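Local structure of cytidine deaminase (4WIG) at residues 8-13 with 105-110; 95-100 with 113-118. The protein catalyses the zinc-dependent hydrolytic deamination of cytidine and 2'-deoxycytidine to uridine and 2'-deoxyuridine, as a homotetramer, in pyrimidine salvage. The protein carries 1 engineered substitution. All coordinates share one frame; numbering follows the deposited sequence.

Both contacts reach the mixed sheet through its neighbouring strands 105-106 and 113-114, their centres about 14 Å apart. They meet where these strands run antiparallel: Ile106 N lies 2.8 Å from Arg113 O, a probable hydrogen bond. In contact 1 helix 6-17 reaches the chain just past strand 105-106, in a partly buried place, and the chemistry there is polar, a two-bond salt bridge with a water bridge beside it. Contact 2 is buried and wholly apolar across its two segments, with leucines joining helix 90-100 to the short helix 115-118. The summed buried surfaces are nearly equal, 137 and 140 Å², so the contacts differ in chemistry far more than in size.

Contact 1: residues 8-13 with 105-110; sequences MLRGNA and LIDHPV
At the edge of the Arg10 guanidinium, in its plane, lie the carboxylate carbon CG of Asp107 and a bridging water; the backbone O of His108 and CA of Pro109 stand oblique to that plane. Arg10 grips the carboxylate side-on with two nitrogens, one to each oxygen: NE of Arg10 reaches OD2 of Asp107 at 2.8 Å, and NH2 of Arg10 reaches OD1 of Asp107 at 3.1 Å. Both bonds are nearly straight, the first at 173°, and both acceptors lie close to the guanidinium plane. The carboxylate is not coplanar with its partner: the planes are 34° apart, and the nitrogens meet the oxygens from above the carboxylate plane.

A bend at chi3 (-93°) turns the end of the arginine chain so that NE and NH2 both face Asp107, and the two side chains cross at about a right angle. OD1 of Asp107 also accepts a clearly bent bond from the backbone N of His108 at 2.9 Å, which reaches it from the same face as NH2 of Arg10. The two arginine bonds should do most to limit rotation of the carboxylate and probably favour its charged form. NH1 of Arg10 donates to the water at 2.9 Å, and the water donates to O of Pro109 at 3.0 Å, so the guanidinium is tied to residues 105-110 at a second place, through water.

The salt bridge pins helix 6-17 to the chain leaving strand 105-106. Arg10 also rests on Val79 of strand 73-80 and on Val85, while Asp107 touches Ala77 of the same strand and Trp6 of helix 6-17, so that helix meets Asp107 a second time. The backbone of Asp107 bonds to Leu76, placing the ion pair beside strand 73-80, the parallel neighbour of strand 105-106.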
ATOM      1  N   MET A   8      10.899   9.481 -27.397  1.00 15.47           N
ATOM      2  CA  MET A   8      11.510  10.236 -26.309  1.00 15.03           C
ATOM      3  C   MET A   8      11.041   9.762 -24.927  1.00 14.07           C
ATOM      4  O   MET A   8      11.846   9.609 -24.018  1.00 13.24           O
ATOM      5  CB  MET A   8      11.230  11.735 -26.487  1.00 15.98           C
ATOM      6  CG  MET A   8      11.731  12.626 -25.354  1.00 16.88           C
ATOM      7  SD  MET A   8      10.644  12.751 -23.911  1.00 18.11           S
ATOM      8  CE  MET A   8       9.190  13.540 -24.603  1.00 17.46           C
ATOM      9  N   LEU A   9       9.740   9.534 -24.764  1.00 13.06           N
ATOM     10  CA  LEU A   9       9.209   9.116 -23.465  1.00 12.74           C
ATOM     11  C   LEU A   9       9.683   7.722 -23.094  1.00 12.58           C
ATOM     12  O   LEU A   9      10.084   7.469 -21.966  1.00 11.89           O
ATOM     13  CB  LEU A   9       7.687   9.140 -23.456  1.00 13.15           C
ATOM     14  CG  LEU A   9       7.040  10.471 -23.150  1.00 13.73           C
ATOM     15  CD1 LEU A   9       5.529  10.257 -23.157  1.00 13.70           C
ATOM     16  CD2 LEU A   9       7.523  11.007 -21.804  1.00 13.74           C
ATOM     17  N   ARG A  10       9.632   6.829 -24.070  1.00 12.52           N
ATOM     18  CA  ARG A  10      10.095   5.465 -23.888  1.00 13.14           C
ATOM     19  C   ARG A  10      11.587   5.449 -23.535  1.00 12.51           C
ATOM     20  O   ARG A  10      12.028   4.680 -22.683  1.00 12.30           O
ATOM     21  CB  ARG A  10       9.801   4.654 -25.154  1.00 14.11           C
ATOM     22  CG  ARG A  10       9.439   3.207 -24.903  1.00 15.76           C
ATOM     23  CD  ARG A  10       9.178   2.456 -26.210  1.00 16.58           C
ATOM     24  NE  ARG A  10       7.767   2.445 -26.598  1.00 17.33           N
ATOM     25  CZ  ARG A  10       7.284   1.762 -27.634  1.00 18.54           C
ATOM     26  NH1 ARG A  10       8.092   1.043 -28.408  1.00 18.57           N
ATOM     27  NH2 ARG A  10       5.984   1.793 -27.900  1.00 18.86           N
ATOM     28  N   GLY A  11      12.360   6.324 -24.164  1.00 12.34           N
ATOM     29  CA  GLY A  11      13.790   6.417 -23.886  1.00 12.40           C
ATOM     30  C   GLY A  11      14.084   6.882 -22.474  1.00 12.30           C
ATOM     31  O   GLY A  11      14.944   6.329 -21.788  1.00 11.86           O
ATOM     32  N   ASN A  12      13.356   7.904 -22.033  1.00 12.29           N
ATOM     33  CA  ASN A  12      13.510   8.413 -20.686  1.00 12.34           C
ATOM     34  C   ASN A  12      13.045   7.380 -19.647  1.00 11.66           C
ATOM     35  O   ASN A  12      13.620   7.286 -18.553  1.00 12.18           O
ATOM     36  CB  ASN A  12      12.757   9.749 -20.516  1.00 13.00           C
ATOM     37  CG  ASN A  12      13.519  10.930 -21.093  1.00 14.05           C
ATOM     38  OD1 ASN A  12      13.398  11.261 -22.278  1.00 16.81           O
ATOM     39  ND2 ASN A  12      14.306  11.564 -20.273  1.00 14.40           N
ATOM     40  N   ALA A  13      12.008   6.612 -19.981  1.00 11.44           N
ATOM     41  CA  ALA A  13      11.537   5.539 -19.111  1.00 11.30           C
ATOM     42  C   ALA A  13      12.634   4.471 -18.954  1.00 11.37           C
ATOM     43  O   ALA A  13      12.904   4.005 -17.851  1.00 11.32           O
ATOM     44  CB  ALA A  13      10.272   4.922 -19.653  1.00 11.30           C
ATOM     45  N   LEU A 105      -2.648   9.267 -21.957  1.00 10.41           N
ATOM     46  CA  LEU A 105      -2.228   8.196 -22.852  1.00 10.38           C
ATOM     47  C   LEU A 105      -1.114   7.368 -22.225  1.00 10.24           C
ATOM     48  O   LEU A 105      -0.155   7.916 -21.652  1.00 10.54           O
ATOM     49  CB  LEU A 105      -1.776   8.743 -24.208  1.00 10.57           C
ATOM     50  CG  LEU A 105      -2.858   9.452 -25.022  1.00 10.77           C
ATOM     51  CD1 LEU A 105      -2.251  10.075 -26.269  1.00 11.05           C
ATOM     52  CD2 LEU A 105      -3.973   8.488 -25.397  1.00 11.01           C
ATOM     53  N   ILE A 106      -1.258   6.049 -22.351  1.00  9.96           N
ATOM     54  CA  ILE A 106      -0.331   5.084 -21.806  1.00 10.07           C
ATOM     55  C   ILE A 106       0.327   4.304 -22.946  1.00 10.28           C
ATOM     56  O   ILE A 106      -0.358   3.664 -23.731  1.00 10.27           O
ATOM     57  CB  ILE A 106      -1.086   4.091 -20.888  1.00  9.93           C
ATOM     58  CG1 ILE A 106      -1.883   4.842 -19.786  1.00  9.82           C
ATOM     59  CG2 ILE A 106      -0.125   3.061 -20.318  1.00  9.88           C
ATOM     60  CD1 ILE A 106      -1.034   5.665 -18.855  1.00  9.85           C
ATOM     61  N   ASP A 107       1.651   4.363 -23.044  1.00 10.98           N
ATOM     62  CA  ASP A 107       2.369   3.658 -24.104  1.00 11.79           C
ATOM     63  C   ASP A 107       2.049   2.169 -24.094  1.00 12.62           C
ATOM     64  O   ASP A 107       1.759   1.580 -23.049  1.00 12.34           O
ATOM     65  CB  ASP A 107       3.894   3.821 -23.939  1.00 11.84           C
ATOM     66  CG  ASP A 107       4.641   3.783 -25.265  1.00 12.41           C
ATOM     67  OD1 ASP A 107       4.023   3.518 -26.324  1.00 12.64           O
ATOM     68  OD2 ASP A 107       5.861   4.027 -25.247  1.00 12.85           O
ATOM     69  N   HIS A 108       2.112   1.572 -25.274  1.00 14.11           N
ATOM     70  CA  HIS A 108       1.749   0.184 -25.468  1.00 15.17           C
ATOM     71  C   HIS A 108       2.539  -0.272 -26.705  1.00 16.15           C
ATOM     72  O   HIS A 108       2.795   0.535 -27.589  1.00 15.80           O
ATOM     73  CB  HIS A 108       0.230   0.095 -25.656  1.00 15.19           C
ATOM     74  CG  HIS A 108      -0.275  -1.280 -25.959  1.00 16.49           C
ATOM     75  ND1 HIS A 108      -0.845  -2.095 -25.007  1.00 17.70           N
ATOM     76  CD2 HIS A 108      -0.298  -1.982 -27.113  1.00 16.47           C
ATOM     77  CE1 HIS A 108      -1.185  -3.246 -25.559  1.00 17.44           C
ATOM     78  NE2 HIS A 108      -0.864  -3.201 -26.838  1.00 17.57           N
ATOM     79  N   PRO A 109       2.959  -1.553 -26.759  1.00 18.01           N
ATOM     80  CA  PRO A 109       3.794  -1.980 -27.898  1.00 18.46           C
ATOM     81  C   PRO A 109       3.158  -1.799 -29.283  1.00 18.55           C
ATOM     82  O   PRO A 109       3.869  -1.611 -30.267  1.00 19.15           O
ATOM     83  CB  PRO A 109       4.028  -3.473 -27.629  1.00 18.86           C
ATOM     84  CG  PRO A 109       3.774  -3.665 -26.180  1.00 18.95           C
ATOM     85  CD  PRO A 109       2.752  -2.639 -25.783  1.00 18.56           C
ATOM     86  N   VAL A 110       1.832  -1.886 -29.351  1.00 18.95           N
ATOM     87  CA  VAL A 110       1.080  -1.784 -30.607  1.00 18.84           C
ATOM     88  C   VAL A 110       0.595  -0.354 -30.840  1.00 18.26           C
ATOM     89  O   VAL A 110       0.935   0.265 -31.839  1.00 17.31           O
ATOM     90  CB  VAL A 110      -0.131  -2.749 -30.615  1.00 19.10           C
ATOM     91  CG1 VAL A 110      -0.920  -2.625 -31.916  1.00 19.51           C
ATOM     92  CG2 VAL A 110       0.328  -4.186 -30.403  1.00 19.32           C
TER
HETATM   93  O   HOH W   1       6.131   0.330 -30.378  1.00 34.60           O

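Contact 2: residues 95-100 with 113-118; sequences VLLEHG and RRLGDL
With its CG anti to the backbone N (chi1 -180°) and chi2 at 53°, Leu115 extends CD2 from the start of helix 115-118 onto the backbone of helix 90-100. Leu97 likewise has CG anti to its N, and its chi2 (76°) then sets CD1 against the same methyl, although its CB does not point straight at the other segment.

The distances show one methyl against a helix surface. CD2 of Leu115 lies 3.4 Å from N of Leu97 and 3.6 Å from CA of Leu97. Beside this backbone contact, CB of Leu96 is 3.8 Å from CD2 of Leu115, while CB and CD1 of Leu97 each stand 4.0 Å from it. The side chains of Leu97 and Leu115 cross obliquely, and their CA atoms, the nearest pair, are 7.0 Å apart.

Leu104 touches both Leu96 and Leu115, and Leu73 and Leu76 of strand 73-80 also touch Leu96. Leu96 lies about 4 Å, side chain to side chain, from Glu58, the proton donor by similarity, which puts the Leu96 side of the packing next to the probable active site.

Residues 95-100 and 113-118 thus meet through van der Waals contact alone, CD2 of Leu115 packing against the backbone at Leu97, flanked by the Leu96 and Leu97 side chains. A polar tie lies next to it: Arg93 of helix 90-100 gives NH1 to O of Leu118, adding a directional bond.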
ATOM      1  N   VAL A  95      -3.866   5.450  -9.369  1.00  8.83           N
ATOM      2  CA  VAL A  95      -3.051   6.599  -9.002  1.00  9.16           C
ATOM      3  C   VAL A  95      -2.885   7.561 -10.194  1.00  9.45           C
ATOM      4  O   VAL A  95      -3.079   8.767 -10.050  1.00  9.50           O
ATOM      5  CB  VAL A  95      -1.676   6.175  -8.423  1.00  9.55           C
ATOM      6  CG1 VAL A  95      -0.774   7.384  -8.215  1.00  9.72           C
ATOM      7  CG2 VAL A  95      -1.858   5.438  -7.100  1.00  9.61           C
ATOM      8  N   LEU A  96      -2.548   7.029 -11.368  1.00  9.42           N
ATOM      9  CA  LEU A  96      -2.340   7.876 -12.555  1.00  9.37           C
ATOM     10  C   LEU A  96      -3.636   8.605 -12.963  1.00  9.74           C
ATOM     11  O   LEU A  96      -3.600   9.758 -13.421  1.00  9.62           O
ATOM     12  CB  LEU A  96      -1.802   7.045 -13.719  1.00  9.13           C
ATOM     13  CG  LEU A  96      -0.346   6.557 -13.604  1.00  8.72           C
ATOM     14  CD1 LEU A  96      -0.017   5.545 -14.703  1.00  8.75           C
ATOM     15  CD2 LEU A  96       0.588   7.741 -13.643  1.00  8.59           C
ATOM     16  N   LEU A  97      -4.779   7.950 -12.773  1.00 10.08           N
ATOM     17  CA  LEU A  97      -6.069   8.541 -13.129  1.00 10.29           C
ATOM     18  C   LEU A  97      -6.346   9.842 -12.373  1.00 10.29           C
ATOM     19  O   LEU A  97      -6.928  10.785 -12.921  1.00  9.72           O
ATOM     20  CB  LEU A  97      -7.198   7.540 -12.875  1.00 10.49           C
ATOM     21  CG  LEU A  97      -8.557   7.935 -13.452  1.00 10.84           C
ATOM     22  CD1 LEU A  97      -8.583   7.711 -14.957  1.00 10.96           C
ATOM     23  CD2 LEU A  97      -9.665   7.166 -12.761  1.00 10.94           C
ATOM     24  N   GLU A  98      -5.912   9.880 -11.115  1.00 10.56           N
ATOM     25  CA  GLU A  98      -6.049  11.059 -10.263  1.00 10.88           C
ATOM     26  C   GLU A  98      -5.335  12.273 -10.854  1.00 10.86           C
ATOM     27  O   GLU A  98      -5.741  13.417 -10.614  1.00 10.83           O
ATOM     28  CB  GLU A  98      -5.458  10.744  -8.887  1.00 11.46           C
ATOM     29  CG  GLU A  98      -5.680  11.787  -7.813  1.00 11.92           C
ATOM     30  CD  GLU A  98      -7.066  11.724  -7.193  1.00 12.17           C
ATOM     31  OE1 GLU A  98      -7.608  12.800  -6.892  1.00 13.10           O
ATOM     32  OE2 GLU A  98      -7.615  10.614  -7.008  1.00 12.74           O
ATOM     33  N   HIS A  99      -4.259  12.023 -11.601  1.00 10.62           N
ATOM     34  CA  HIS A  99      -3.369  13.086 -12.059  1.00 10.75           C
ATOM     35  C   HIS A  99      -3.377  13.349 -13.554  1.00 10.75           C
ATOM     36  O   HIS A  99      -2.851  14.364 -13.996  1.00 10.87           O
ATOM     37  CB  HIS A  99      -1.976  12.786 -11.539  1.00 10.73           C
ATOM     38  CG  HIS A  99      -1.948  12.738 -10.049  1.00 10.55           C
ATOM     39  ND1 HIS A  99      -1.956  11.561  -9.331  1.00 10.85           N
ATOM     40  CD2 HIS A  99      -2.078  13.731  -9.146  1.00 10.47           C
ATOM     41  CE1 HIS A  99      -2.033  11.842  -8.042  1.00 10.25           C
ATOM     42  NE2 HIS A  99      -2.095  13.151  -7.904  1.00 10.88           N
ATOM     43  N   GLY A 100      -3.992  12.453 -14.317  1.00 10.76           N
ATOM     44  CA  GLY A 100      -4.136  12.636 -15.761  1.00 10.77           C
ATOM     45  C   GLY A 100      -5.518  12.363 -16.328  1.00 10.68           C
ATOM     46  O   GLY A 100      -5.791  12.710 -17.479  1.00 10.48           O
ATOM     47  N   ARG A 113      -2.739   3.691 -25.423  1.00 15.55           N
ATOM     48  CA  ARG A 113      -4.131   3.566 -25.016  1.00 16.32           C
ATOM     49  C   ARG A 113      -4.522   4.692 -24.078  1.00 15.29           C
ATOM     50  O   ARG A 113      -3.695   5.173 -23.299  1.00 14.46           O
ATOM     51  CB  ARG A 113      -4.332   2.246 -24.277  1.00 18.35           C
ATOM     52  CG  ARG A 113      -3.866   1.012 -25.033  1.00 21.34           C
ATOM     53  CD  ARG A 113      -5.001   0.309 -25.735  1.00 23.87           C
ATOM     54  NE  ARG A 113      -4.806  -1.138 -25.760  1.00 26.70           N
ATOM     55  CZ  ARG A 113      -4.139  -1.818 -26.695  1.00 29.02           C
ATOM     56  NH1 ARG A 113      -3.559  -1.203 -27.737  1.00 28.71           N
ATOM     57  NH2 ARG A 113      -4.060  -3.145 -26.585  1.00 30.60           N
ATOM     58  N   ARG A 114      -5.789   5.093 -24.141  1.00 14.39           N
ATOM     59  CA  ARG A 114      -6.357   5.995 -23.150  1.00 14.40           C
ATOM     60  C   ARG A 114      -6.472   5.278 -21.806  1.00 13.38           C
ATOM     61  O   ARG A 114      -6.880   4.125 -21.746  1.00 13.48           O
ATOM     62  CB  ARG A 114      -7.755   6.439 -23.564  1.00 15.01           C
ATOM     63  CG  ARG A 114      -7.828   7.297 -24.812  1.00 16.09           C
ATOM     64  CD  ARG A 114      -9.277   7.501 -25.237  1.00 16.78           C
ATOM     65  NE  ARG A 114     -10.110   8.035 -24.153  1.00 17.51           N
ATOM     66  CZ  ARG A 114     -11.001   7.339 -23.441  1.00 17.80           C
ATOM     67  NH1 ARG A 114     -11.691   7.946 -22.480  1.00 18.51           N
ATOM     68  NH2 ARG A 114     -11.228   6.053 -23.675  1.00 18.45           N
ATOM     69  N   LEU A 115      -6.145   5.967 -20.723  1.00 13.20           N
ATOM     70  CA  LEU A 115      -6.188   5.336 -19.404  1.00 12.89           C
ATOM     71  C   LEU A 115      -7.632   4.932 -19.079  1.00 13.11           C
ATOM     72  O   LEU A 115      -7.872   3.927 -18.389  1.00 13.24           O
ATOM     73  CB  LEU A 115      -5.601   6.262 -18.331  1.00 12.55           C
ATOM     74  CG  LEU A 115      -5.569   5.735 -16.890  1.00 12.38           C
ATOM     75  CD1 LEU A 115      -4.882   4.384 -16.800  1.00 12.25           C
ATOM     76  CD2 LEU A 115      -4.885   6.734 -15.977  1.00 12.24           C
ATOM     77  N   GLY A 116      -8.585   5.704 -19.609  1.00 13.12           N
ATOM     78  CA  GLY A 116     -10.003   5.393 -19.485  1.00 13.77           C
ATOM     79  C   GLY A 116     -10.368   4.028 -20.013  1.00 13.94           C
ATOM     80  O   GLY A 116     -11.271   3.386 -19.486  1.00 14.41           O
ATOM     81  N   ASP A 117      -9.664   3.577 -21.049  1.00 14.22           N
ATOM     82  CA  ASP A 117      -9.885   2.241 -21.599  1.00 14.59           C
ATOM     83  C   ASP A 117      -9.186   1.172 -20.775  1.00 13.94           C
ATOM     84  O   ASP A 117      -9.649   0.033 -20.717  1.00 14.42           O
ATOM     85  CB  ASP A 117      -9.441   2.163 -23.062  1.00 15.60           C
ATOM     86  CG  ASP A 117     -10.362   2.931 -23.989  1.00 16.75           C
ATOM     87  OD1 ASP A 117     -11.600   2.858 -23.815  1.00 18.34           O
ATOM     88  OD2 ASP A 117      -9.857   3.623 -24.890  1.00 17.85           O
ATOM     89  N   LEU A 118      -8.079   1.538 -20.131  1.00 12.91           N
ATOM     90  CA  LEU A 118      -7.357   0.618 -19.254  1.00 12.45           C
ATOM     91  C   LEU A 118      -7.963   0.525 -17.849  1.00 11.88           C
ATOM     92  O   LEU A 118      -7.672  -0.412 -17.113  1.00 11.30           O
ATOM     93  CB  LEU A 118      -5.878   1.017 -19.165  1.00 12.66           C
ATOM     94  CG  LEU A 118      -5.102   0.808 -20.475  1.00 13.06           C
ATOM     95  CD1 LEU A 118      -3.790   1.584 -20.449  1.00 13.19           C
ATOM     96  CD2 LEU A 118      -4.823  -0.665 -20.722  1.00 13.42           C
TER